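Local coordinates for protein probable thiosulfate sulfurtransferase (Thermus thermophilus, PDB 2EG4) that probably transfers sulfur from thiosulfate to cyanide as a sulfurtransferase with two rhodanese-like domains, and binds a zinc ion, at residues T78-G83 / R119-T124; A195-A200 / A211-G216. All blocks are in the same frame, centred on the assembly; numbering follows the deposited sequence.

Contact 1. Residues T78-G83 / R119-T124; sequences TAFFLG and RDWLLT
The indole of Trp121 reaches from the 3-10 segment onto segment 78-83 of helix 73-84, and its atoms meet the helix in order. CB lies 4.0 Å from Phe80 CE1, at the start of the apolar surface. With CG anti to the carbonyl carbon (chi1 -85°), the six-membered ring is carried to the helix backbone. There CE3 touches two residues: Phe80 CE1 at 3.8 Å and the carbonyl carbon of Gly83. Beyond it, CZ3 comes to 3.4 Å from Gly83 CA, and CH2 lies 3.6 Å from the same atom. One indole face thus rests on the glycine backbone; a modelled CB on Gly83 would fall 2.1 Å from Trp121 CZ3, a clash. The phenyl of Phe80 runs alongside in the opposite direction: its plane is 27° from that of the indole six-membered ring, but centroids 5.9 Å apart show that the two barely overlap. Its in-plane edge instead faces the backbone of Trp121, with CZ 3.6 Å from Trp121 O. Phe201 adds an edge-to-face partner to Phe80 and also meets the indole. The chemistry is therefore apolar and shape-dependent, joining the two rhodanese-like domains through aromatic carbon and a bare glycine rather than through paired charges.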
# COMPACT_ATOMS: atom_id res chain seq x y z
N THR A 78 -3.68 1.91 -1.80
CA THR A 78 -4.74 1.40 -2.64
C THR A 78 -4.14 0.44 -3.68
O THR A 78 -4.68 -0.64 -3.89
CB THR A 78 -5.53 2.56 -3.31
OG1 THR A 78 -6.05 3.43 -2.28
CG2 THR A 78 -6.74 2.00 -4.09
N ALA A 79 -3.03 0.82 -4.32
CA ALA A 79 -2.40 -0.06 -5.30
C ALA A 79 -1.94 -1.35 -4.64
O ALA A 79 -1.98 -2.42 -5.25
CB ALA A 79 -1.20 0.64 -5.97
N PHE A 80 -1.50 -1.23 -3.39
CA PHE A 80 -1.05 -2.39 -2.65
C PHE A 80 -2.19 -3.39 -2.48
O PHE A 80 -2.00 -4.59 -2.70
CB PHE A 80 -0.51 -2.00 -1.28
CG PHE A 80 0.03 -3.18 -0.51
CD1 PHE A 80 1.22 -3.80 -0.92
CD2 PHE A 80 -0.69 -3.73 0.54
CE1 PHE A 80 1.67 -4.95 -0.28
CE2 PHE A 80 -0.25 -4.89 1.18
CZ PHE A 80 0.93 -5.50 0.76
N PHE A 81 -3.37 -2.91 -2.12
CA PHE A 81 -4.50 -3.83 -1.98
C PHE A 81 -4.86 -4.48 -3.32
O PHE A 81 -5.12 -5.68 -3.38
CB PHE A 81 -5.74 -3.09 -1.47
CG PHE A 81 -5.78 -2.93 0.02
CD1 PHE A 81 -6.02 -4.03 0.84
CD2 PHE A 81 -5.64 -1.69 0.60
CE1 PHE A 81 -6.11 -3.88 2.23
CE2 PHE A 81 -5.73 -1.51 2.00
CZ PHE A 81 -5.97 -2.62 2.81
N LEU A 82 -4.91 -3.69 -4.40
CA LEU A 82 -5.28 -4.29 -5.68
C LEU A 82 -4.26 -5.33 -6.14
O LEU A 82 -4.64 -6.40 -6.63
CB LEU A 82 -5.49 -3.19 -6.74
CG LEU A 82 -6.93 -2.67 -6.87
CD1 LEU A 82 -7.53 -2.39 -5.51
CD2 LEU A 82 -6.99 -1.41 -7.76
N GLY A 83 -2.97 -5.04 -5.95
CA GLY A 83 -1.93 -5.99 -6.34
C GLY A 83 -1.96 -7.22 -5.43
O GLY A 83 -1.71 -8.35 -5.85
N ARG A 119 0.23 -13.66 -1.16
CA ARG A 119 0.84 -13.68 0.17
C ARG A 119 2.28 -13.21 0.16
O ARG A 119 2.77 -12.69 1.16
CB ARG A 119 0.78 -15.09 0.79
CG ARG A 119 -0.56 -15.45 1.44
CD ARG A 119 -0.87 -14.55 2.64
NE ARG A 119 0.05 -14.74 3.76
CZ ARG A 119 0.09 -15.81 4.54
NH1 ARG A 119 -0.75 -16.82 4.34
NH2 ARG A 119 0.98 -15.88 5.52
N ASP A 120 2.95 -13.39 -0.97
CA ASP A 120 4.35 -12.98 -1.08
C ASP A 120 4.56 -11.47 -0.91
O ASP A 120 5.65 -11.02 -0.56
CB ASP A 120 4.96 -13.47 -2.41
CG ASP A 120 4.11 -13.13 -3.63
OD1 ASP A 120 2.97 -13.65 -3.73
OD2 ASP A 120 4.58 -12.36 -4.50
N TRP A 121 3.51 -10.69 -1.17
CA TRP A 121 3.60 -9.24 -1.03
C TRP A 121 3.43 -8.78 0.41
O TRP A 121 3.78 -7.66 0.79
CB TRP A 121 2.48 -8.59 -1.84
CG TRP A 121 2.78 -8.37 -3.28
CD1 TRP A 121 3.61 -9.11 -4.07
CD2 TRP A 121 2.26 -7.31 -4.10
NE1 TRP A 121 3.64 -8.57 -5.35
CE2 TRP A 121 2.82 -7.47 -5.39
CE3 TRP A 121 1.37 -6.25 -3.87
CZ2 TRP A 121 2.53 -6.60 -6.45
CZ3 TRP A 121 1.07 -5.38 -4.91
CH2 TRP A 121 1.65 -5.56 -6.19
N LEU A 122 2.87 -9.66 1.22
CA LEU A 122 2.51 -9.32 2.58
C LEU A 122 3.31 -9.91 3.72
O LEU A 122 3.92 -10.96 3.59
CB LEU A 122 1.05 -9.76 2.75
CG LEU A 122 0.32 -9.69 4.08
CD1 LEU A 122 -0.03 -8.25 4.39
CD2 LEU A 122 -0.95 -10.56 4.01
N LEU A 123 3.28 -9.21 4.85
CA LEU A 123 3.81 -9.70 6.11
C LEU A 123 2.65 -9.67 7.12
O LEU A 123 2.00 -8.64 7.31
CB LEU A 123 4.90 -8.79 6.68
CG LEU A 123 6.27 -8.85 6.04
CD1 LEU A 123 7.16 -7.83 6.75
CD2 LEU A 123 6.84 -10.25 6.14
N THR A 124 2.39 -10.79 7.78
CA THR A 124 1.39 -10.82 8.83
C THR A 124 2.23 -10.44 10.06
O THR A 124 3.47 -10.38 9.95
CB THR A 124 0.85 -12.24 9.07
OG1 THR A 124 1.96 -13.11 9.32
CG2 THR A 124 0.08 -12.75 7.84

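Contact 2. Residues A195-A200 / A211-G216. With SO4 (sulfate ion), chain D.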
# COMPACT_ATOMS: atom_id res chain seq x y z
N ALA A 195 0.27 2.31 5.06
CA ALA A 195 0.16 3.27 3.95
C ALA A 195 1.53 3.78 3.48
O ALA A 195 1.89 3.60 2.31
CB ALA A 195 -0.76 4.46 4.38
N ARG A 196 2.28 4.42 4.36
CA ARG A 196 3.59 4.89 3.96
C ARG A 196 4.50 3.73 3.60
O ARG A 196 5.40 3.86 2.76
CB ARG A 196 4.22 5.72 5.06
CG ARG A 196 3.63 7.12 5.20
CD ARG A 196 4.17 7.80 6.46
NE ARG A 196 3.49 7.28 7.65
CZ ARG A 196 3.76 7.66 8.90
NH1 ARG A 196 4.71 8.56 9.14
NH2 ARG A 196 3.03 7.18 9.90
N SER A 197 4.29 2.58 4.25
CA SER A 197 5.13 1.43 3.95
C SER A 197 4.78 0.87 2.59
O SER A 197 5.61 0.24 1.95
CB SER A 197 5.04 0.38 5.07
OG SER A 197 3.71 0.11 5.46
N ALA A 198 3.54 1.10 2.14
CA ALA A 198 3.15 0.64 0.81
C ALA A 198 3.96 1.47 -0.21
O ALA A 198 4.33 0.98 -1.29
CB ALA A 198 1.66 0.88 0.59
N VAL A 199 4.25 2.71 0.15
CA VAL A 199 5.04 3.57 -0.73
C VAL A 199 6.46 3.01 -0.81
O VAL A 199 7.02 2.86 -1.88
CB VAL A 199 5.10 5.03 -0.20
CG1 VAL A 199 6.01 5.87 -1.14
CG2 VAL A 199 3.72 5.67 -0.20
N ALA A 200 7.02 2.69 0.35
CA ALA A 200 8.39 2.14 0.40
C ALA A 200 8.43 0.79 -0.30
O ALA A 200 9.43 0.44 -0.94
CB ALA A 200 8.83 2.02 1.83
N ALA A 211 10.88 -6.39 -1.13
CA ALA A 211 10.17 -5.78 -0.02
C ALA A 211 8.78 -6.42 0.19
O ALA A 211 8.09 -6.76 -0.77
CB ALA A 211 10.03 -4.29 -0.25
N ARG A 212 8.38 -6.58 1.45
CA ARG A 212 7.08 -7.16 1.81
C ARG A 212 6.50 -6.19 2.81
O ARG A 212 7.20 -5.71 3.70
CB ARG A 212 7.26 -8.52 2.48
CG ARG A 212 7.85 -9.60 1.60
CD ARG A 212 8.13 -10.82 2.46
NE ARG A 212 6.90 -11.36 3.03
CZ ARG A 212 6.86 -12.35 3.92
NH1 ARG A 212 7.98 -12.91 4.34
NH2 ARG A 212 5.69 -12.79 4.37
N ASN A 213 5.20 -5.92 2.69
CA ASN A 213 4.51 -4.92 3.51
C ASN A 213 3.73 -5.50 4.68
O ASN A 213 2.85 -6.33 4.48
CB ASN A 213 3.55 -4.15 2.57
CG ASN A 213 2.98 -2.86 3.18
OD1 ASN A 213 1.95 -2.32 2.70
ND2 ASN A 213 3.63 -2.34 4.18
N TYR A 214 4.04 -5.04 5.89
CA TYR A 214 3.34 -5.48 7.10
C TYR A 214 2.12 -4.59 7.16
O TYR A 214 2.11 -3.55 7.82
CB TYR A 214 4.20 -5.28 8.36
CG TYR A 214 3.46 -5.61 9.64
CD1 TYR A 214 2.36 -6.47 9.64
CD2 TYR A 214 3.83 -5.03 10.85
CE1 TYR A 214 1.64 -6.73 10.82
CE2 TYR A 214 3.14 -5.29 12.02
CZ TYR A 214 2.03 -6.14 11.99
OH TYR A 214 1.33 -6.36 13.14
N LEU A 215 1.07 -5.04 6.47
CA LEU A 215 -0.17 -4.27 6.38
C LEU A 215 -0.81 -3.96 7.73
O LEU A 215 -1.27 -2.84 7.94
CB LEU A 215 -1.14 -5.01 5.46
CG LEU A 215 -2.43 -4.30 5.10
CD1 LEU A 215 -2.14 -2.91 4.50
CD2 LEU A 215 -3.20 -5.18 4.14
N GLY A 216 -0.82 -4.91 8.66
CA GLY A 216 -1.40 -4.64 9.98
C GLY A 216 -0.66 -3.51 10.66
O GLY A 216 -1.25 -2.63 11.36
S SO4 D . 0.59 5.20 7.94
O1 SO4 D . -0.39 6.22 8.43
O2 SO4 D . 1.66 5.01 8.98
O3 SO4 D . -0.12 3.90 7.70
O4 SO4 D . 1.22 5.67 6.66
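Ser197 on helix 195-206 faces Asn213 on the strand, the side chains approaching to 2.8 Å between Ser197 OG and Asn213 ND2. Beside it, the amide reaches Ala198, whose CA is the nearest backbone neighbour of Asn213 CA at 6.3 Å. One and two residues before Ser197, near the N-terminal end of the helix, a sulfate, probably from the crystallisation liquor, is bound. Ala195 N donates to sulfate O3 (3.1 Å, 162°). Arg196 N donates to sulfate O4 at 2.8 Å. The Arg196 chain bends at chi3 (-77°), bringing the guanidinium edge to the anion: NE gives sulfate O4 a 3.0 Å bond and O2 a weak one, while NH2 binds O2 at 2.7 Å. An alanine at Arg196 would remove these side-chain donors, and the sulfate would probably be held less firmly by backbone amides alone. Further out, Glu142 gives Arg196 NH2 a second partner in a salt bridge, which would help to hold the guanidinium in place, and His192 N and Ser193 N also hydrogen-bond to the sulfate. Such a run of backbone amides turned to an anion, between strand 186-190 and helix 195-206 of a beta-alpha-beta unit, is consistent with the active-site loop of rhodanese-like domains.

Overall arrangement
From the N terminus, the chain first lays down three strands of the first rhodanese-like domain's parallel sheet, then helix 73-84. Contact 1 then closes a loop of 35 residues, which includes strand 89-92, by returning segment 119-124 to that helix. Contact 2 opens later, inside the second domain, and closes a much shorter span of ten residues, the rest of helix 195-206 and the turn into strand 210-213. The two loops therefore lie in series, neither nested nor crossed. In space their centres are about 8 Å apart, and they touch directly: Leu123 N probably hydrogen-bonds to Asn213 O at 2.9 Å, and Leu122 O to Arg212 NH2. The interdomain junction is thereby tied to the outermost strand of the second sheet.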